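Local coordinates for aldose 1-epimerase (Escherichia coli, PDB 3NRE), which probably interconverts the alpha and beta anomers of aldose sugars, as aldose 1-epimerases (mutarotases) do, at residues 187-192 with 231-236. Residues are numbered along the deposited sequence; the frame is centred on the assembly and turned at random.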
# COMPACT_ATOMS: atom_id res chain seq x y z
N LEU A 187 -3.85 4.36 19.54
CA LEU A 187 -3.87 3.56 18.28
C LEU A 187 -5.26 3.00 17.94
O LEU A 187 -5.40 2.07 17.14
CB LEU A 187 -2.88 2.39 18.38
CG LEU A 187 -1.42 2.78 18.49
CD1 LEU A 187 -0.53 1.56 18.71
CD2 LEU A 187 -1.03 3.55 17.24
N ASP A 188 -6.29 3.58 18.50
CA ASP A 188 -7.66 3.11 18.29
C ASP A 188 -8.39 4.07 17.36
O ASP A 188 -8.84 5.16 17.79
CB ASP A 188 -8.41 3.00 19.64
CG ASP A 188 -9.76 2.30 19.51
OD1 ASP A 188 -10.31 2.26 18.39
OD2 ASP A 188 -10.30 1.79 20.54
N PHE A 189 -8.51 3.66 16.09
CA PHE A 189 -9.10 4.47 15.04
C PHE A 189 -10.50 4.00 14.68
O PHE A 189 -11.03 4.36 13.63
CB PHE A 189 -8.19 4.49 13.80
CG PHE A 189 -6.79 4.91 14.12
CD1 PHE A 189 -6.53 6.21 14.53
CD2 PHE A 189 -5.76 3.99 14.11
CE1 PHE A 189 -5.19 6.59 14.86
CE2 PHE A 189 -4.46 4.36 14.47
CZ PHE A 189 -4.18 5.66 14.85
N ASN A 190 -11.15 3.23 15.57
CA ASN A 190 -12.55 2.87 15.31
C ASN A 190 -13.48 4.09 15.19
O ASN A 190 -14.38 4.13 14.36
CB ASN A 190 -13.08 1.89 16.36
CG ASN A 190 -12.53 0.49 16.18
OD1 ASN A 190 -13.03 -0.27 15.34
ND2 ASN A 190 -11.46 0.17 16.91
N GLN A 191 -13.22 5.09 16.04
CA GLN A 191 -13.84 6.45 15.91
C GLN A 191 -12.70 7.40 15.46
O GLN A 191 -11.54 7.16 15.77
CB GLN A 191 -14.43 6.91 17.25
CG GLN A 191 -15.73 6.16 17.71
CD GLN A 191 -16.80 6.14 16.61
OE1 GLN A 191 -17.12 5.08 16.05
NE2 GLN A 191 -17.33 7.32 16.26
N PRO A 192 -13.03 8.49 14.73
CA PRO A 192 -11.99 9.40 14.27
C PRO A 192 -11.01 9.80 15.37
O PRO A 192 -11.45 10.19 16.46
CB PRO A 192 -12.78 10.62 13.79
CG PRO A 192 -14.15 10.10 13.49
CD PRO A 192 -14.39 9.00 14.46
N PRO A 231 -8.77 -6.91 4.80
CA PRO A 231 -8.92 -7.27 6.22
C PRO A 231 -7.91 -6.62 7.17
O PRO A 231 -8.11 -6.67 8.39
CB PRO A 231 -8.66 -8.77 6.19
CG PRO A 231 -7.65 -8.93 5.12
CD PRO A 231 -8.16 -8.00 4.03
N CYS A 232 -6.82 -6.05 6.63
CA CYS A 232 -5.75 -5.48 7.45
C CYS A 232 -5.27 -4.17 6.86
O CYS A 232 -5.33 -3.99 5.66
CB CYS A 232 -4.59 -6.45 7.54
SG CYS A 232 -5.00 -8.02 8.31
N TYR A 233 -4.80 -3.28 7.73
CA TYR A 233 -4.14 -2.03 7.31
C TYR A 233 -2.93 -1.82 8.21
O TYR A 233 -2.93 -2.22 9.38
CB TYR A 233 -5.11 -0.83 7.36
CG TYR A 233 -5.67 -0.39 8.71
CD1 TYR A 233 -5.00 0.55 9.50
CD2 TYR A 233 -6.91 -0.83 9.19
CE1 TYR A 233 -5.54 0.97 10.74
CE2 TYR A 233 -7.44 -0.38 10.39
CZ TYR A 233 -6.75 0.49 11.17
OH TYR A 233 -7.26 0.94 12.36
N PHE A 234 -1.88 -1.18 7.66
CA PHE A 234 -0.76 -0.68 8.46
C PHE A 234 -0.84 0.84 8.57
O PHE A 234 -1.30 1.53 7.68
CB PHE A 234 0.62 -1.10 7.84
CG PHE A 234 1.25 -2.34 8.45
CD1 PHE A 234 0.75 -3.61 8.15
CD2 PHE A 234 2.33 -2.26 9.31
CE1 PHE A 234 1.31 -4.75 8.71
CE2 PHE A 234 2.87 -3.40 9.85
CZ PHE A 234 2.39 -4.63 9.55
N ILE A 235 -0.40 1.36 9.69
CA ILE A 235 -0.23 2.79 9.88
C ILE A 235 1.26 3.01 10.05
O ILE A 235 1.93 2.30 10.84
CB ILE A 235 -0.91 3.31 11.15
CG1 ILE A 235 -2.42 3.12 11.09
CG2 ILE A 235 -0.57 4.79 11.41
CD1 ILE A 235 -3.14 3.86 9.92
N PHE A 236 1.77 4.00 9.33
CA PHE A 236 3.12 4.50 9.49
C PHE A 236 3.13 5.99 9.82
O PHE A 236 2.52 6.79 9.11
CB PHE A 236 3.93 4.23 8.19
CG PHE A 236 5.34 4.65 8.32
CD1 PHE A 236 6.12 4.09 9.30
CD2 PHE A 236 5.88 5.62 7.53
CE1 PHE A 236 7.42 4.48 9.48
CE2 PHE A 236 7.20 6.04 7.70
CZ PHE A 236 7.97 5.46 8.66
O HOH W 1 -7.16 1.15 15.36
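A single water joins Tyr233 to the backbone of the loop carrying Phe189, and it is the polar link in a contact that is otherwise apolar. The contact lies in the all-beta fold of the galactose mutarotase clan, where residues 187-192, part of the loop that leads into strand 193-194, pack against strand 232-237 of an antiparallel sheet. The water donates to Leu187 O at 2.7 Å and accepts from Phe189 N at 2.9 Å, while Tyr233 OH hydrogen-bonds to it at 3.0 Å. Three groups thus grip one water, which serves one carbonyl and one N-H of an irregular loop.

Alongside this bridge, the same phenol oxygen comes up to the edge of the Phe189 ring, near its plane and 3.8 Å from CD2. Tyr233 reaches it with CG between its backbone N and carbonyl carbon (chi1 65°); its ring also stacks on Phe204 and meets Trp207 edge-to-face. Two residues further along the strand, Ile235 CG1 approaches Phe189 CE2 obliquely at 4.1 Å, so that CD2 and CE2, neighbouring atoms of the phenylalanine ring, meet one strand side chain each. Leu187 C sits 3.8 Å above one face of the ring, offset toward its rim, and Ile160 of strand 159-162 also touches this side chain.

The loop is shaped by an Asx turn at Asp188, whose OD1 accepts from Asn190 N at 3.1 Å, nearly in line with the C-O bond. A second donor, Asn190 ND2, meets that oxygen 2.8 Å away on its syn side, 34° out of the carboxylate plane.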